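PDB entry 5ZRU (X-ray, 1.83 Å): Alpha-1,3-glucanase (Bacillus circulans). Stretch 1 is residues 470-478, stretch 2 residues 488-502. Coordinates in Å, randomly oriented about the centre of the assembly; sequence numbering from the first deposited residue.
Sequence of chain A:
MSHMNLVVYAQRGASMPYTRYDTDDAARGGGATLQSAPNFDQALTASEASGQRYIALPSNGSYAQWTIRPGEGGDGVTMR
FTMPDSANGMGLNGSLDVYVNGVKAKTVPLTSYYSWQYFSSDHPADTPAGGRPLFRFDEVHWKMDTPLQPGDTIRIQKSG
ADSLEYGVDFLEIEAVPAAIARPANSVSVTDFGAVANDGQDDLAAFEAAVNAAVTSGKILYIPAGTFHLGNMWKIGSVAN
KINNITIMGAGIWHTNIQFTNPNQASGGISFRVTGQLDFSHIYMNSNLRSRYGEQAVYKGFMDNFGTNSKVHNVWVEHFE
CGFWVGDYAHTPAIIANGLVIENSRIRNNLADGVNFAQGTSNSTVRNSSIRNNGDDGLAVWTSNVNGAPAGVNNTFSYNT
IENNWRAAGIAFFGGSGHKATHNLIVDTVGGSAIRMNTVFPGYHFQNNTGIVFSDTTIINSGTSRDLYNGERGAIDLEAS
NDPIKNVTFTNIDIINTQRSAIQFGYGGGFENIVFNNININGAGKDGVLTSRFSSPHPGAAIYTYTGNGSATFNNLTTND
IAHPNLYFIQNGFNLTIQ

Stretch 1 470-478: GERGAIDLE
Stretch 2 488-502: TFTNIDIINTQRSAI

What sets the register? Stretch 1 runs as a loop to Ala474 and as a strand over 475-478; it meets stretch 2 in parallel, with Ile475 CA 4.9 Å from Ile502 CA. Two backbone hydrogen bonds fix this pairing: Ala474 N gives to Ser500 O (3.1 Å) and Ile475 N to Ala501 O (2.9 Å). Two CA-H...O contacts add to them, Gly473 CA to Ser500 O at 3.2 Å and Ile502 CA to Ile475 O at 3.4 Å.

Why does Ile475 cover the most surface? At phi/psi -112/124 it is extended, and its side chain (chi1 m, chi2 t) lies on the same sheet face as that of Ile502. There Ile475 CG2 reaches Phe489 CE2 at 3.7 Å, while its CD1 lies 3.9 Å from Ile494 CD1 and 4.3 Å from Ile492 CG2. All these neighbours are apolar, so the side chain is held by packing.

How does Phe489 take its share? Its CA-to-CB bond points toward stretch 1, and with chi1 -60° and chi2 78° the ring meets Ile475 and Leu477 obliquely. Leu477 brings CD2 to 4.1 Å from Phe489 CZ.

What does Ala474 do where the strand begins? Its phi/psi of -55/-40 departs from the extended form, and Ala474 CB, its bond from CA pointing toward stretch 2, sits 3.6 Å from Ile494 CG2 and 3.5 Å from Thr497 OG1.

How do the polar ends meet? Glu471 (chi1 p, chi2 m) and Arg499 (chi1 t, chi2 p) touch through CB and CG at 4.2 Å, but Glu471 OE1 stays 4.5 Å from Arg499 NH1, too far for a salt bridge. One water spans them, 2.8 Å from Glu471 OE1 and 3.2 Å from Arg499 NH1. Another donates to Arg472 O and Ser500 O, each at 2.7 Å, and accepts from Arg499 N at 3.1 Å.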

# COMPACT_ATOMS: atom_id res chain seq x y z
N GLY A 470 11.57 13.16 -13.62
CA GLY A 470 11.89 12.31 -14.75
C GLY A 470 10.87 11.20 -14.95
O GLY A 470 10.07 10.88 -14.06
N GLU A 471 10.93 10.60 -16.14
CA GLU A 471 10.04 9.53 -16.53
C GLU A 471 10.43 8.20 -15.89
O GLU A 471 11.60 7.96 -15.56
CB GLU A 471 10.02 9.38 -18.06
CG GLU A 471 11.37 9.06 -18.69
CD GLU A 471 12.19 10.31 -19.07
OE1 GLU A 471 11.91 11.42 -18.57
OE2 GLU A 471 13.14 10.17 -19.88
N ARG A 472 9.43 7.34 -15.69
CA ARG A 472 9.61 5.97 -15.24
C ARG A 472 8.65 5.07 -16.01
O ARG A 472 7.52 5.48 -16.31
CB ARG A 472 9.35 5.82 -13.72
CG ARG A 472 10.37 6.56 -12.84
CD ARG A 472 11.69 5.83 -12.82
NE ARG A 472 12.73 6.62 -12.16
CZ ARG A 472 14.00 6.24 -12.07
NH1 ARG A 472 14.38 5.07 -12.57
NH2 ARG A 472 14.89 7.01 -11.46
N GLY A 473 9.10 3.86 -16.33
CA GLY A 473 8.25 2.93 -17.02
C GLY A 473 7.16 2.39 -16.12
O GLY A 473 7.24 2.44 -14.90
N ALA A 474 6.08 1.90 -16.74
CA ALA A 474 5.15 1.07 -15.98
C ALA A 474 5.89 -0.09 -15.33
O ALA A 474 5.63 -0.46 -14.18
CB ALA A 474 4.01 0.57 -16.88
N ILE A 475 6.83 -0.67 -16.07
CA ILE A 475 7.88 -1.53 -15.52
C ILE A 475 9.19 -0.78 -15.71
O ILE A 475 9.53 -0.41 -16.84
CB ILE A 475 7.93 -2.89 -16.24
CG1 ILE A 475 6.62 -3.66 -16.06
CG2 ILE A 475 9.13 -3.72 -15.74
CD1 ILE A 475 6.60 -5.01 -16.80
N ASP A 476 9.92 -0.55 -14.62
CA ASP A 476 11.11 0.29 -14.66
C ASP A 476 12.30 -0.45 -14.08
O ASP A 476 12.28 -0.86 -12.92
CB ASP A 476 10.88 1.61 -13.91
CG ASP A 476 11.92 2.66 -14.27
OD1 ASP A 476 13.00 2.70 -13.63
OD2 ASP A 476 11.67 3.42 -15.22
N LEU A 477 13.34 -0.61 -14.89
CA LEU A 477 14.54 -1.32 -14.49
C LEU A 477 15.72 -0.37 -14.59
O LEU A 477 15.98 0.21 -15.64
CB LEU A 477 14.76 -2.56 -15.36
CG LEU A 477 13.54 -3.49 -15.50
CD1 LEU A 477 13.85 -4.63 -16.47
CD2 LEU A 477 13.11 -4.06 -14.14
N GLU A 478 16.45 -0.24 -13.49
CA GLU A 478 17.51 0.75 -13.37
C GLU A 478 18.76 0.06 -12.85
O GLU A 478 18.78 -0.41 -11.71
CB GLU A 478 17.08 1.89 -12.44
CG GLU A 478 18.15 2.94 -12.22
CD GLU A 478 17.75 3.93 -11.14
OE1 GLU A 478 16.67 4.55 -11.27
OE2 GLU A 478 18.50 4.06 -10.15
N THR A 488 12.73 -12.65 -15.36
CA THR A 488 11.77 -13.06 -16.38
C THR A 488 10.42 -12.45 -16.04
O THR A 488 9.99 -12.51 -14.88
CB THR A 488 11.66 -14.59 -16.45
OG1 THR A 488 12.96 -15.15 -16.64
CG2 THR A 488 10.73 -15.01 -17.60
N PHE A 489 9.77 -11.87 -17.05
CA PHE A 489 8.41 -11.35 -16.98
C PHE A 489 7.56 -12.18 -17.93
O PHE A 489 7.89 -12.29 -19.11
CB PHE A 489 8.34 -9.88 -17.39
CG PHE A 489 9.17 -8.96 -16.55
CD1 PHE A 489 10.54 -8.88 -16.72
CD2 PHE A 489 8.56 -8.16 -15.60
CE1 PHE A 489 11.29 -8.03 -15.96
CE2 PHE A 489 9.32 -7.31 -14.82
CZ PHE A 489 10.68 -7.24 -15.00
N THR A 490 6.48 -12.76 -17.42
CA THR A 490 5.65 -13.63 -18.26
C THR A 490 4.17 -13.34 -18.02
O THR A 490 3.73 -13.27 -16.88
CB THR A 490 5.97 -15.10 -17.98
OG1 THR A 490 7.37 -15.32 -18.18
CG2 THR A 490 5.18 -16.00 -18.93
N ASN A 491 3.41 -13.20 -19.11
CA ASN A 491 1.96 -12.97 -19.01
C ASN A 491 1.66 -11.68 -18.25
O ASN A 491 1.06 -11.68 -17.18
CB ASN A 491 1.27 -14.17 -18.35
CG ASN A 491 1.17 -15.37 -19.28
OD1 ASN A 491 0.85 -15.23 -20.46
ND2 ASN A 491 1.43 -16.56 -18.74
N ILE A 492 2.13 -10.57 -18.81
CA ILE A 492 1.91 -9.25 -18.21
C ILE A 492 1.06 -8.43 -19.17
O ILE A 492 1.42 -8.31 -20.35
CB ILE A 492 3.22 -8.51 -17.91
CG1 ILE A 492 4.26 -9.42 -17.24
CG2 ILE A 492 2.95 -7.23 -17.10
CD1 ILE A 492 3.95 -9.81 -15.82
N ASP A 493 -0.02 -7.85 -18.66
CA ASP A 493 -0.84 -6.92 -19.43
C ASP A 493 -0.58 -5.52 -18.90
O ASP A 493 -0.76 -5.28 -17.70
CB ASP A 493 -2.32 -7.28 -19.34
CG ASP A 493 -2.62 -8.62 -19.98
OD1 ASP A 493 -2.73 -8.67 -21.22
OD2 ASP A 493 -2.71 -9.62 -19.25
N ILE A 494 -0.16 -4.62 -19.78
CA ILE A 494 0.21 -3.26 -19.40
C ILE A 494 -0.70 -2.31 -20.17
O ILE A 494 -0.54 -2.15 -21.39
CB ILE A 494 1.69 -2.96 -19.68
CG1 ILE A 494 2.58 -4.17 -19.32
CG2 ILE A 494 2.13 -1.74 -18.88
CD1 ILE A 494 4.09 -3.95 -19.56
N ILE A 495 -1.62 -1.66 -19.46
CA ILE A 495 -2.74 -0.95 -20.08
C ILE A 495 -2.66 0.54 -19.76
O ILE A 495 -2.55 0.92 -18.59
CB ILE A 495 -4.08 -1.54 -19.61
CG1 ILE A 495 -4.15 -3.02 -19.98
CG2 ILE A 495 -5.25 -0.73 -20.16
CD1 ILE A 495 -5.12 -3.80 -19.15
N ASN A 496 -2.77 1.37 -20.81
CA ASN A 496 -2.90 2.82 -20.68
C ASN A 496 -1.77 3.43 -19.83
O ASN A 496 -2.01 4.19 -18.89
CB ASN A 496 -4.26 3.20 -20.11
CG ASN A 496 -5.34 3.23 -21.19
OD1 ASN A 496 -5.03 3.39 -22.37
ND2 ASN A 496 -6.60 3.07 -20.79
N THR A 497 -0.54 3.12 -20.22
CA THR A 497 0.63 3.62 -19.52
C THR A 497 0.81 5.12 -19.76
O THR A 497 0.56 5.63 -20.86
CB THR A 497 1.87 2.85 -19.96
OG1 THR A 497 1.78 1.50 -19.46
CG2 THR A 497 3.15 3.50 -19.43
N GLN A 498 1.24 5.83 -18.71
CA GLN A 498 1.39 7.28 -18.77
C GLN A 498 2.48 7.69 -19.75
O GLN A 498 2.24 8.50 -20.66
CB GLN A 498 1.67 7.83 -17.37
CG GLN A 498 0.55 7.48 -16.36
CD GLN A 498 0.73 8.12 -14.99
OE1 GLN A 498 1.37 9.16 -14.85
NE2 GLN A 498 0.16 7.48 -13.97
N ARG A 499 3.69 7.16 -19.58
CA ARG A 499 4.76 7.43 -20.54
C ARG A 499 5.13 6.11 -21.24
O ARG A 499 4.31 5.58 -21.99
CB ARG A 499 5.96 8.09 -19.85
CG ARG A 499 6.99 8.70 -20.84
CD ARG A 499 6.37 9.79 -21.76
NE ARG A 499 7.39 10.48 -22.55
CZ ARG A 499 8.17 11.45 -22.06
NH1 ARG A 499 8.02 11.85 -20.81
NH2 ARG A 499 9.08 12.04 -22.83
N SER A 500 6.33 5.57 -21.03
CA SER A 500 6.70 4.32 -21.70
C SER A 500 6.35 3.10 -20.84
O SER A 500 6.46 3.14 -19.61
CB SER A 500 8.19 4.30 -22.06
OG SER A 500 8.48 5.30 -23.03
N ALA A 501 5.92 2.02 -21.50
CA ALA A 501 5.48 0.84 -20.76
C ALA A 501 6.65 0.14 -20.06
O ALA A 501 6.55 -0.23 -18.88
CB ALA A 501 4.77 -0.14 -21.70
N ILE A 502 7.75 -0.07 -20.76
CA ILE A 502 8.91 -0.77 -20.20
C ILE A 502 10.14 0.09 -20.42
O ILE A 502 10.41 0.50 -21.56
CB ILE A 502 9.10 -2.16 -20.84
CG1 ILE A 502 7.83 -2.99 -20.69
CG2 ILE A 502 10.27 -2.89 -20.20
CD1 ILE A 502 7.86 -4.27 -21.50
O HOH W 1 9.66 13.02 -18.33
O HOH W 2 5.52 5.18 -18.15